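Uncharacterized protein aq_328 (Aquifex aeolicus, PDB 1R4V) is of unknown function but folds as a mainly helical histone-fold protein within a single chain, consistent with an ability to pair with other proteins of that fold. Local coordinates at residues T38-D43 with L138-A143; R70-G75 with V119-G124; I79-L84 with R132-G137. All coordinates share one frame; numbering follows the deposited sequence.

Contact 1 (T38-D43 with L138-A143); sequences TELDID and LLLMHA
Leu40 lays its CD1 methyl against the CB of Ala143, where the end of helix 29-40 meets helix 131-149, the longest helix of this histone-fold chain. The two carbons are 3.5 Å apart, tighter than usual for methyl groups, so the small alanine side chain is pressed closely from this side. Leu40 reaches it with CG placed beside the backbone N and anti to the carbonyl carbon (chi1 -55°). The same CD1 lies 4.4 Å from CD2 of Leu140, a looser approach one helical turn back along helix 131-149.

Asp41 follows with positive phi (63°), taking the chain out of helical geometry, and Ile42 then aims back at the same alanine. Its CD1, the tip of the longer branch, is 3.8 Å from Ala143 CB and 3.6 Å from Ala143 O. Ala143 CB thus meets the methyl tips of the two residues that flank Asp41, which reach it from directions roughly at right angles. No hydrogen bond crosses between residues 38-43 and 138-143; the contact is apolar.

Phe36 covers both Ile42 and Ala143, while Leu40 O takes a hydrogen bond from Lys147 NZ farther along helix 131-149. A bound zinc ion is about 11 Å from the Ile42 side chain, too far to be a ligand.

On another side of the helix, His142 turns back on its own backbone. ND1 donates to Leu138 O at 2.7 Å with the oxygen near the ring plane, while His142 N reaches that oxygen from the opposite face of the carbonyl.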
ATOM      1  N   THR A  38     -12.982  -8.395  -9.818  1.00 29.59           N
ATOM      2  CA  THR A  38     -13.007  -9.802 -10.233  1.00 31.24           C
ATOM      3  C   THR A  38     -12.442 -10.769  -9.198  1.00 31.97           C
ATOM      4  O   THR A  38     -12.987 -11.856  -9.033  1.00 33.32           O
ATOM      5  CB  THR A  38     -12.279  -9.965 -11.592  1.00 30.15           C
ATOM      6  OG1 THR A  38     -10.930  -9.469 -11.490  1.00 34.78           O
ATOM      7  CG2 THR A  38     -12.915  -9.070 -12.621  1.00 29.94           C
ATOM      8  N   GLU A  39     -11.372 -10.405  -8.493  1.00 32.97           N
ATOM      9  CA  GLU A  39     -10.742 -11.327  -7.540  1.00 33.54           C
ATOM     10  C   GLU A  39     -11.086 -11.098  -6.062  1.00 34.18           C
ATOM     11  O   GLU A  39     -11.077 -12.052  -5.283  1.00 35.06           O
ATOM     12  CB  GLU A  39      -9.217 -11.344  -7.737  1.00 34.88           C
ATOM     13  CG  GLU A  39      -8.758 -11.757  -9.134  1.00 40.46           C
ATOM     14  CD  GLU A  39      -9.181 -13.165  -9.572  1.00 46.89           C
ATOM     15  OE1 GLU A  39      -9.211 -14.099  -8.730  1.00 48.76           O
ATOM     16  OE2 GLU A  39      -9.481 -13.349 -10.780  1.00 50.96           O
ATOM     17  N   LEU A  40     -11.384  -9.860  -5.667  1.00 34.01           N
ATOM     18  CA  LEU A  40     -11.651  -9.516  -4.265  1.00 33.52           C
ATOM     19  C   LEU A  40     -13.090  -9.113  -3.937  1.00 33.53           C
ATOM     20  O   LEU A  40     -13.381  -8.914  -2.769  1.00 34.17           O
ATOM     21  CB  LEU A  40     -10.705  -8.386  -3.826  1.00 33.27           C
ATOM     22  CG  LEU A  40      -9.210  -8.634  -4.012  1.00 32.04           C
ATOM     23  CD1 LEU A  40      -8.325  -7.437  -3.621  1.00 30.41           C
ATOM     24  CD2 LEU A  40      -8.800  -9.856  -3.225  1.00 35.50           C
ATOM     25  N   ASP A  41     -13.974  -9.008  -4.932  1.00 33.04           N
ATOM     26  CA  ASP A  41     -15.384  -8.633  -4.781  1.00 32.54           C
ATOM     27  C   ASP A  41     -15.570  -7.219  -4.228  1.00 30.30           C
ATOM     28  O   ASP A  41     -16.471  -6.980  -3.417  1.00 30.68           O
ATOM     29  CB  ASP A  41     -16.157  -9.640  -3.907  1.00 34.43           C
ATOM     30  CG  ASP A  41     -16.236 -11.037  -4.528  1.00 44.96           C
ATOM     31  OD1 ASP A  41     -15.927 -12.022  -3.813  1.00 52.65           O
ATOM     32  OD2 ASP A  41     -16.590 -11.252  -5.719  1.00 55.59           O
ATOM     33  N   ILE A  42     -14.717  -6.293  -4.650  1.00 26.60           N
ATOM     34  CA  ILE A  42     -14.803  -4.910  -4.224  1.00 25.76           C
ATOM     35  C   ILE A  42     -14.901  -4.062  -5.480  1.00 24.19           C
ATOM     36  O   ILE A  42     -14.012  -4.085  -6.328  1.00 23.58           O
ATOM     37  CB  ILE A  42     -13.584  -4.456  -3.411  1.00 23.88           C
ATOM     38  CG1 ILE A  42     -13.476  -5.204  -2.080  1.00 26.05           C
ATOM     39  CG2 ILE A  42     -13.663  -2.939  -3.215  1.00 22.66           C
ATOM     40  CD1 ILE A  42     -12.089  -5.178  -1.478  1.00 24.70           C
ATOM     41  N   ASP A  43     -15.980  -3.305  -5.576  1.00 23.11           N
ATOM     42  CA  ASP A  43     -16.231  -2.432  -6.694  1.00 24.54           C
ATOM     43  C   ASP A  43     -15.723  -1.028  -6.351  1.00 23.99           C
ATOM     44  O   ASP A  43     -16.330  -0.301  -5.579  1.00 21.28           O
ATOM     45  CB  ASP A  43     -17.732  -2.467  -6.982  1.00 27.21           C
ATOM     46  CG  ASP A  43     -18.148  -1.606  -8.170  1.00 35.78           C
ATOM     47  OD1 ASP A  43     -17.279  -1.000  -8.839  1.00 45.99           O
ATOM     48  OD2 ASP A  43     -19.355  -1.464  -8.516  1.00 46.88           O
ATOM     49  N   LEU A 138       0.267  -3.846   1.159  1.00 16.77           N
ATOM     50  CA  LEU A 138      -0.588  -2.802   1.723  1.00 16.20           C
ATOM     51  C   LEU A 138      -1.930  -2.748   0.993  1.00 16.13           C
ATOM     52  O   LEU A 138      -2.961  -2.522   1.603  1.00 17.72           O
ATOM     53  CB  LEU A 138       0.102  -1.437   1.691  1.00 16.75           C
ATOM     54  CG  LEU A 138       1.226  -1.244   2.707  1.00 15.14           C
ATOM     55  CD1 LEU A 138       1.987   0.009   2.349  1.00 19.05           C
ATOM     56  CD2 LEU A 138       0.699  -1.237   4.158  1.00 20.66           C
ATOM     57  N   LEU A 139      -1.939  -2.982  -0.310  1.00 16.49           N
ATOM     58  CA  LEU A 139      -3.182  -3.022  -1.077  1.00 17.44           C
ATOM     59  C   LEU A 139      -4.046  -4.205  -0.662  1.00 19.46           C
ATOM     60  O   LEU A 139      -5.255  -4.030  -0.444  1.00 18.47           O
ATOM     61  CB  LEU A 139      -2.890  -3.011  -2.571  1.00 18.69           C
ATOM     62  CG  LEU A 139      -2.528  -1.647  -3.150  1.00 18.49           C
ATOM     63  CD1 LEU A 139      -1.870  -1.909  -4.503  1.00 24.78           C
ATOM     64  CD2 LEU A 139      -3.743  -0.748  -3.304  1.00 21.14           C
ATOM     65  N   LEU A 140      -3.448  -5.385  -0.504  1.00 18.77           N
ATOM     66  CA  LEU A 140      -4.195  -6.566  -0.088  1.00 20.52           C
ATOM     67  C   LEU A 140      -4.706  -6.436   1.312  1.00 21.70           C
ATOM     68  O   LEU A 140      -5.819  -6.865   1.580  1.00 22.69           O
ATOM     69  CB  LEU A 140      -3.365  -7.839  -0.136  1.00 20.62           C
ATOM     70  CG  LEU A 140      -2.967  -8.255  -1.554  1.00 25.09           C
ATOM     71  CD1 LEU A 140      -2.258  -9.590  -1.438  1.00 25.02           C
ATOM     72  CD2 LEU A 140      -4.147  -8.323  -2.507  1.00 28.73           C
HETATM   73  N   MSE A 141      -3.876  -5.878   2.197  1.00 21.53           N
HETATM   74  CA  MSE A 141      -4.342  -5.563   3.538  1.00 23.76           C
HETATM   75  C   MSE A 141      -5.556  -4.640   3.575  1.00 20.87           C
HETATM   76  O   MSE A 141      -6.535  -4.931   4.274  1.00 18.70           O
HETATM   77  CB  MSE A 141      -3.216  -4.997   4.370  1.00 24.19           C
HETATM   78  CG  MSE A 141      -3.721  -4.726   5.744  1.00 30.85           C
HETATM   79 SE   MSE A 141      -4.070  -2.777   6.004  0.50 35.82          SE
HETATM   80  CE  MSE A 141      -4.373  -2.842   7.959  0.50 31.07           C
ATOM     81  N   HIS A 142      -5.511  -3.546   2.829  1.00 20.56           N
ATOM     82  CA  HIS A 142      -6.655  -2.654   2.695  1.00 20.87           C
ATOM     83  C   HIS A 142      -7.887  -3.357   2.128  1.00 19.37           C
ATOM     84  O   HIS A 142      -8.971  -3.103   2.602  1.00 18.79           O
ATOM     85  CB  HIS A 142      -6.345  -1.434   1.832  1.00 19.27           C
ATOM     86  CG  HIS A 142      -5.587  -0.374   2.554  1.00 19.86           C
ATOM     87  ND1 HIS A 142      -4.251  -0.501   2.872  1.00 20.19           N
ATOM     88  CD2 HIS A 142      -5.972   0.839   3.011  1.00 22.05           C
ATOM     89  CE1 HIS A 142      -3.845   0.594   3.491  1.00 19.78           C
ATOM     90  NE2 HIS A 142      -4.873   1.418   3.592  1.00 22.40           N
ATOM     91  N   ALA A 143      -7.735  -4.235   1.151  1.00 18.67           N
ATOM     92  CA  ALA A 143      -8.886  -4.989   0.632  1.00 20.68           C
ATOM     93  C   ALA A 143      -9.540  -5.822   1.748  1.00 20.27           C
ATOM     94  O   ALA A 143     -10.759  -5.911   1.827  1.00 19.82           O
ATOM     95  CB  ALA A 143      -8.455  -5.875  -0.542  1.00 21.48           C
TER

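Contact 2 (R70-G75 with V119-G124); sequences RARWNG and VEMNVG
Met121, present as selenomethionine, extends its side chain to the flank of helix 67-73 and ends with CE 3.6 Å from Ala71 CB. Its CG lies beside the backbone N and anti to the carbonyl carbon, and the chain then runs straight to SE (chi2 180°). The last torsion bends it sharply: chi3 of 28° falls well short of a staggered position and swings CE toward the alanine methyl. SE itself comes 4.4 Å from Arg72 CG, so the aliphatic part of this exposed arginine borders the selenium.

The helix finishes just beyond. Asn74 folds its side chain back so that ND2 donates to Arg70 O at 2.9 Å, from the face of that carbonyl opposite the one used by Asn74 N. Gly75 closes the end with positive phi in a Schellman motif.

Glu68 OE1 accepts hydrogen bonds from the backbone N of both Glu120 and Met121, fixing the loop beside the helix. Met121 also touches Ile79, and strand 78-79 pairs in parallel with the short, weakly bonded strand 122-123, so the methionine packs between helix 67-73 and this small sheet, just ahead of helix 125-128.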
ATOM      1  N   ARG A  70      17.081   2.455  13.859  1.00 14.49           N
ATOM      2  CA  ARG A  70      17.466   1.065  13.702  1.00 15.68           C
ATOM      3  C   ARG A  70      18.662   1.026  12.745  1.00 14.26           C
ATOM      4  O   ARG A  70      19.611   0.288  12.991  1.00 17.03           O
ATOM      5  CB  ARG A  70      16.311   0.225  13.182  1.00 13.34           C
ATOM      6  CG  ARG A  70      15.139   0.172  14.134  1.00 17.74           C
ATOM      7  CD  ARG A  70      14.051  -0.795  13.657  1.00 18.93           C
ATOM      8  NE  ARG A  70      12.834  -0.581  14.431  1.00 17.69           N
ATOM      9  CZ  ARG A  70      11.762   0.068  14.013  1.00 22.81           C
ATOM     10  NH1 ARG A  70      11.657   0.609  12.801  1.00 21.85           N
ATOM     11  NH2 ARG A  70      10.777   0.198  14.871  1.00 25.89           N
ATOM     12  N   ALA A  71      18.609   1.800  11.668  1.00 15.52           N
ATOM     13  CA  ALA A  71      19.710   1.836  10.696  1.00 16.57           C
ATOM     14  C   ALA A  71      21.002   2.299  11.371  1.00 15.02           C
ATOM     15  O   ALA A  71      22.042   1.651  11.219  1.00 15.39           O
ATOM     16  CB  ALA A  71      19.394   2.715   9.542  1.00 14.98           C
ATOM     17  N   ARG A  72      20.934   3.376  12.157  1.00 16.74           N
ATOM     18  CA  ARG A  72      22.123   3.865  12.866  1.00 18.14           C
ATOM     19  C   ARG A  72      22.682   2.852  13.838  1.00 17.77           C
ATOM     20  O   ARG A  72      23.904   2.719  13.938  1.00 15.78           O
ATOM     21  CB  ARG A  72      21.859   5.166  13.610  1.00 18.35           C
ATOM     22  CG  ARG A  72      21.595   6.324  12.681  1.00 19.33           C
ATOM     23  CD  ARG A  72      21.641   7.677  13.351  1.00 26.51           C
ATOM     24  NE  ARG A  72      20.673   7.811  14.445  1.00 34.70           N
ATOM     25  CZ  ARG A  72      19.400   8.215  14.321  1.00 39.87           C
ATOM     26  NH1 ARG A  72      18.630   8.286  15.405  1.00 38.14           N
ATOM     27  NH2 ARG A  72      18.886   8.549  13.136  1.00 40.61           N
ATOM     28  N   TRP A  73      21.825   2.129  14.560  1.00 17.17           N
ATOM     29  CA  TRP A  73      22.309   1.128  15.517  1.00 16.68           C
ATOM     30  C   TRP A  73      23.022  -0.016  14.826  1.00 18.34           C
ATOM     31  O   TRP A  73      23.843  -0.701  15.458  1.00 17.43           O
ATOM     32  CB  TRP A  73      21.206   0.528  16.388  1.00 16.59           C
ATOM     33  CG  TRP A  73      20.767   1.433  17.483  1.00 17.74           C
ATOM     34  CD1 TRP A  73      21.507   2.362  18.168  1.00 20.97           C
ATOM     35  CD2 TRP A  73      19.468   1.465  18.059  1.00 15.23           C
ATOM     36  NE1 TRP A  73      20.730   2.984  19.117  1.00 18.99           N
ATOM     37  CE2 TRP A  73      19.474   2.451  19.074  1.00 16.65           C
ATOM     38  CE3 TRP A  73      18.290   0.757  17.823  1.00 19.60           C
ATOM     39  CZ2 TRP A  73      18.343   2.749  19.842  1.00 16.08           C
ATOM     40  CZ3 TRP A  73      17.168   1.048  18.598  1.00 18.87           C
ATOM     41  CH2 TRP A  73      17.207   2.026  19.583  1.00 18.54           C
ATOM     42  N   ASN A  74      22.682  -0.223  13.551  1.00 17.59           N
ATOM     43  CA  ASN A  74      23.335  -1.201  12.687  1.00 18.52           C
ATOM     44  C   ASN A  74      24.566  -0.696  11.937  1.00 18.12           C
ATOM     45  O   ASN A  74      25.167  -1.451  11.158  1.00 17.94           O
ATOM     46  CB  ASN A  74      22.308  -1.823  11.730  1.00 18.78           C
ATOM     47  CG  ASN A  74      21.467  -2.887  12.429  1.00 24.25           C
ATOM     48  OD1 ASN A  74      21.918  -4.019  12.573  1.00 29.37           O
ATOM     49  ND2 ASN A  74      20.271  -2.520  12.900  1.00 22.60           N
ATOM     50  N   GLY A  75      24.948   0.565  12.150  1.00 16.02           N
ATOM     51  CA  GLY A  75      26.157   1.126  11.578  1.00 14.79           C
ATOM     52  C   GLY A  75      25.962   1.599  10.160  1.00 15.82           C
ATOM     53  O   GLY A  75      26.921   1.942   9.477  1.00 14.65           O
ATOM     54  N   VAL A 119      11.913  10.601   6.063  1.00 25.56           N
ATOM     55  CA  VAL A 119      13.218  10.380   6.680  1.00 24.09           C
ATOM     56  C   VAL A 119      14.164  11.314   5.965  1.00 25.54           C
ATOM     57  O   VAL A 119      13.879  11.752   4.845  1.00 25.80           O
ATOM     58  CB  VAL A 119      13.716   8.925   6.548  1.00 23.48           C
ATOM     59  CG1 VAL A 119      12.847   8.003   7.379  1.00 21.56           C
ATOM     60  CG2 VAL A 119      13.758   8.450   5.097  1.00 27.99           C
ATOM     61  N   GLU A 120      15.281  11.618   6.609  1.00 25.26           N
ATOM     62  CA  GLU A 120      16.353  12.383   5.956  1.00 28.74           C
ATOM     63  C   GLU A 120      17.394  11.450   5.340  1.00 28.71           C
ATOM     64  O   GLU A 120      18.024  11.776   4.333  1.00 28.57           O
ATOM     65  CB  GLU A 120      16.983  13.369   6.949  1.00 30.45           C
ATOM     66  CG  GLU A 120      16.070  14.558   7.236  1.00 39.29           C
ATOM     67  CD  GLU A 120      15.693  15.324   5.969  1.00 50.54           C
ATOM     68  OE1 GLU A 120      16.595  15.533   5.117  1.00 59.51           O
ATOM     69  OE2 GLU A 120      14.507  15.715   5.801  1.00 56.88           O
HETATM   70  N   MSE A 121      17.568  10.266   5.914  1.00 28.82           N
HETATM   71  CA  MSE A 121      18.556   9.335   5.387  1.00 30.30           C
HETATM   72  C   MSE A 121      18.191   8.736   4.045  1.00 26.79           C
HETATM   73  O   MSE A 121      17.030   8.603   3.699  1.00 27.55           O
HETATM   74  CB  MSE A 121      18.767   8.166   6.345  1.00 28.75           C
HETATM   75  CG  MSE A 121      19.391   8.547   7.651  1.00 33.53           C
HETATM   76 SE   MSE A 121      19.612   6.958   8.833  1.00 45.43          SE
HETATM   77  CE  MSE A 121      19.769   5.743   7.581  1.00 11.37           C
ATOM     78  N   ASN A 122      19.236   8.331   3.338  1.00 26.11           N
ATOM     79  CA  ASN A 122      19.185   7.576   2.104  1.00 25.66           C
ATOM     80  C   ASN A 122      18.381   6.300   2.309  1.00 24.01           C
ATOM     81  O   ASN A 122      18.509   5.682   3.359  1.00 22.14           O
ATOM     82  CB  ASN A 122      20.600   7.179   1.689  1.00 28.23           C
ATOM     83  CG  ASN A 122      20.632   6.530   0.317  1.00 33.25           C
ATOM     84  OD1 ASN A 122      19.907   6.961  -0.578  1.00 37.46           O
ATOM     85  ND2 ASN A 122      21.458   5.494   0.146  1.00 39.53           N
ATOM     86  N   VAL A 123      17.536   5.935   1.348  1.00 21.83           N
ATOM     87  CA  VAL A 123      16.866   4.646   1.383  1.00 21.77           C
ATOM     88  C   VAL A 123      17.710   3.762   0.482  1.00 19.37           C
ATOM     89  O   VAL A 123      17.988   4.104  -0.659  1.00 16.74           O
ATOM     90  CB  VAL A 123      15.399   4.684   0.927  1.00 21.93           C
ATOM     91  CG1 VAL A 123      14.825   3.268   0.945  1.00 22.09           C
ATOM     92  CG2 VAL A 123      14.592   5.612   1.808  1.00 23.19           C
ATOM     93  N   GLY A 124      18.154   2.616   0.983  1.00 17.65           N
ATOM     94  CA  GLY A 124      19.006   1.761   0.170  1.00 19.94           C
ATOM     95  C   GLY A 124      18.332   1.283  -1.099  1.00 19.92           C
ATOM     96  O   GLY A 124      17.115   1.050  -1.121  1.00 18.81           O
TER

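Contact 3 (I79-L84 with R132-G137); sequences IALADL and RNIMGG
Ile134 reaches from helix 131-149 toward Leu81 and Leu84, in the loop that links strand 78-79 to helix 88-98 in this histone fold. From CB, which points toward the loop, the side chain divides. CG2 is the branch anti to the backbone N and makes no close contact with residues 79-84. CG1 lies beside that N and acts as a spacer, itself beyond close contact with the loop. The chain continues nearly fully extended (chi2 171°), and this carries CD1 out to the two leucines.

There the tip meets both of them: CD1 of Ile134 is 4.1 Å from Leu84 CD1 and 4.2 Å from Leu81 CD1. Leu81 CD1 and Leu84 CD1 are themselves 4.3 Å apart, so the three methyls form an almost equilateral triangle. Leu81 and Ile134 run past one another in opposite directions; Leu84 meets the isoleucine at a slant. Leu84 and Ile134 are buried, whereas Leu81 sits at the exposed edge.

Leu127 of helix 125-128 touches all three side chains and joins them into a larger apolar cluster. Leu63 adds to it beside Ile134, and Phe64 beside Leu84.

Residues 81-83 form a short 3-10 turn, in which Leu84 N bonds to Leu81 O and brings the two leucines onto the same side. Asp83 points elsewhere: OD1 forms a salt bridge with Arg76 NH2, and OD2 accepts the backbone N-H of Ala80 at 2.9 Å, an almost straight bond of 170° made on the anti side of the carboxylate and tilted well out of its plane.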
ATOM      1  N   ILE A  79      18.608   3.345   4.932  1.00 17.31           N
ATOM      2  CA  ILE A  79      17.583   2.476   5.481  1.00 17.33           C
ATOM      3  C   ILE A  79      17.467   1.205   4.663  1.00 17.02           C
ATOM      4  O   ILE A  79      17.329   1.253   3.443  1.00 17.42           O
ATOM      5  CB  ILE A  79      16.254   3.222   5.480  1.00 19.00           C
ATOM      6  CG1 ILE A  79      16.394   4.453   6.394  1.00 21.39           C
ATOM      7  CG2 ILE A  79      15.127   2.285   5.981  1.00 20.03           C
ATOM      8  CD1 ILE A  79      15.425   5.497   6.049  1.00 28.66           C
ATOM      9  N   ALA A  80      17.518   0.072   5.348  1.00 18.98           N
ATOM     10  CA  ALA A  80      17.322  -1.256   4.794  1.00 19.75           C
ATOM     11  C   ALA A  80      15.934  -1.764   5.171  1.00 20.39           C
ATOM     12  O   ALA A  80      15.277  -1.249   6.080  1.00 19.77           O
ATOM     13  CB  ALA A  80      18.337  -2.219   5.340  1.00 20.12           C
ATOM     14  N   LEU A  81      15.506  -2.815   4.481  1.00 22.98           N
ATOM     15  CA  LEU A  81      14.230  -3.470   4.770  1.00 22.86           C
ATOM     16  C   LEU A  81      14.118  -3.886   6.240  1.00 22.73           C
ATOM     17  O   LEU A  81      13.049  -3.692   6.837  1.00 21.31           O
ATOM     18  CB  LEU A  81      14.024  -4.689   3.863  1.00 22.56           C
ATOM     19  CG  LEU A  81      12.724  -5.483   4.032  1.00 24.48           C
ATOM     20  CD1 LEU A  81      11.559  -4.595   3.695  1.00 22.93           C
ATOM     21  CD2 LEU A  81      12.700  -6.720   3.142  1.00 27.58           C
ATOM     22  N   ALA A  82      15.212  -4.433   6.786  1.00 23.20           N
ATOM     23  CA  ALA A  82      15.305  -4.877   8.194  1.00 23.23           C
ATOM     24  C   ALA A  82      15.040  -3.770   9.205  1.00 22.59           C
ATOM     25  O   ALA A  82      14.723  -4.062  10.361  1.00 24.48           O
ATOM     26  CB  ALA A  82      16.681  -5.417   8.473  1.00 25.17           C
ATOM     27  N   ASP A  83      15.206  -2.516   8.781  1.00 19.74           N
ATOM     28  CA  ASP A  83      15.003  -1.335   9.625  1.00 20.49           C
ATOM     29  C   ASP A  83      13.558  -0.841   9.651  1.00 20.31           C
ATOM     30  O   ASP A  83      13.238   0.021  10.434  1.00 19.50           O
ATOM     31  CB  ASP A  83      15.865  -0.173   9.126  1.00 19.04           C
ATOM     32  CG  ASP A  83      17.352  -0.500   9.114  1.00 23.66           C
ATOM     33  OD1 ASP A  83      17.815  -1.217  10.047  1.00 28.76           O
ATOM     34  OD2 ASP A  83      18.131  -0.074   8.224  1.00 31.45           O
ATOM     35  N   LEU A  84      12.697  -1.316   8.765  1.00 20.15           N
ATOM     36  CA  LEU A  84      11.321  -0.826   8.699  1.00 19.65           C
ATOM     37  C   LEU A  84      10.449  -1.396   9.808  1.00 20.35           C
ATOM     38  O   LEU A  84      10.766  -2.429  10.415  1.00 20.87           O
ATOM     39  CB  LEU A  84      10.678  -1.120   7.358  1.00 18.49           C
ATOM     40  CG  LEU A  84      11.305  -0.464   6.129  1.00 20.99           C
ATOM     41  CD1 LEU A  84      10.401  -0.681   4.930  1.00 20.09           C
ATOM     42  CD2 LEU A  84      11.565   1.022   6.308  1.00 20.38           C
ATOM     43  N   ARG A 132       7.539  -2.365  -4.531  1.00 20.66           N
ATOM     44  CA  ARG A 132       6.360  -2.940  -5.182  1.00 23.51           C
ATOM     45  C   ARG A 132       5.702  -4.037  -4.339  1.00 21.97           C
ATOM     46  O   ARG A 132       4.481  -4.142  -4.284  1.00 22.02           O
ATOM     47  CB  ARG A 132       6.698  -3.410  -6.602  1.00 24.96           C
ATOM     48  CG  ARG A 132       7.658  -4.594  -6.694  1.00 27.57           C
ATOM     49  CD  ARG A 132       7.987  -4.968  -8.151  1.00 31.24           C
ATOM     50  NE  ARG A 132       6.752  -4.991  -8.929  1.00 37.14           N
ATOM     51  CZ  ARG A 132       5.848  -5.961  -8.868  1.00 40.29           C
ATOM     52  NH1 ARG A 132       4.760  -5.854  -9.615  1.00 39.01           N
ATOM     53  NH2 ARG A 132       6.015  -7.035  -8.093  1.00 43.33           N
ATOM     54  N   ASN A 133       6.507  -4.845  -3.653  1.00 21.67           N
ATOM     55  CA  ASN A 133       5.991  -5.888  -2.776  1.00 21.90           C
ATOM     56  C   ASN A 133       5.344  -5.290  -1.538  1.00 19.89           C
ATOM     57  O   ASN A 133       4.308  -5.753  -1.114  1.00 17.52           O
ATOM     58  CB  ASN A 133       7.075  -6.887  -2.417  1.00 22.24           C
ATOM     59  CG  ASN A 133       7.555  -7.623  -3.652  1.00 28.99           C
ATOM     60  OD1 ASN A 133       6.759  -7.957  -4.539  1.00 31.17           O
ATOM     61  ND2 ASN A 133       8.862  -7.831  -3.736  1.00 29.01           N
ATOM     62  N   ILE A 134       5.944  -4.254  -0.978  1.00 19.62           N
ATOM     63  CA  ILE A 134       5.363  -3.592   0.198  1.00 19.62           C
ATOM     64  C   ILE A 134       4.016  -2.977  -0.148  1.00 20.05           C
ATOM     65  O   ILE A 134       3.041  -3.146   0.596  1.00 19.79           O
ATOM     66  CB  ILE A 134       6.334  -2.545   0.734  1.00 19.13           C
ATOM     67  CG1 ILE A 134       7.590  -3.252   1.259  1.00 20.23           C
ATOM     68  CG2 ILE A 134       5.672  -1.723   1.831  1.00 20.65           C
ATOM     69  CD1 ILE A 134       8.735  -2.324   1.619  1.00 22.95           C
HETATM   70  N   MSE A 135       3.954  -2.265  -1.269  1.00 20.75           N
HETATM   71  CA  MSE A 135       2.724  -1.619  -1.684  1.00 25.66           C
HETATM   72  C   MSE A 135       1.659  -2.634  -2.037  1.00 21.76           C
HETATM   73  O   MSE A 135       0.503  -2.445  -1.712  1.00 21.26           O
HETATM   74  CB  MSE A 135       2.933  -0.682  -2.866  1.00 25.01           C
HETATM   75  CG  MSE A 135       1.916   0.476  -2.735  1.00 32.95           C
HETATM   76 SE   MSE A 135       1.835   1.347  -4.401  1.00 46.43          SE
HETATM   77  CE  MSE A 135      -0.021   2.173  -4.384  1.00 35.73           C
ATOM     78  N   GLY A 136       2.047  -3.692  -2.732  1.00 18.98           N
ATOM     79  CA  GLY A 136       1.139  -4.784  -3.030  1.00 19.27           C
ATOM     80  C   GLY A 136       0.550  -5.428  -1.793  1.00 17.19           C
ATOM     81  O   GLY A 136      -0.643  -5.682  -1.765  1.00 18.74           O
ATOM     82  N   GLY A 137       1.360  -5.653  -0.766  1.00 16.60           N
ATOM     83  CA  GLY A 137       0.901  -6.101   0.545  1.00 17.15           C
ATOM     84  C   GLY A 137      -0.039  -5.130   1.242  1.00 16.37           C
ATOM     85  O   GLY A 137      -1.029  -5.534   1.872  1.00 18.45           O
TER

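Overall arrangement
All three contacts join their segments mainly through apolar side-chain atoms, with no hydrogen bond across. Contacts 1 and 3 share helix 131-149, using adjoining pieces on opposite sides of the chain's centre: contact 1 receives the end of helix 29-40, contact 3 a loop. Contact 3 is the buried one; contact 1 is partly buried, and contact 2 lies outermost, its centre about 22 Å from that of the chain, where an unbranched selenomethionine meets an alanine and the stem of an arginine. Contacts 2 and 3 touch and their segments alternate along the chain, tied by polar links that neither has across its own segments: Asn122 O to Ile79 N, and Arg70 NH1 to Asp83 O.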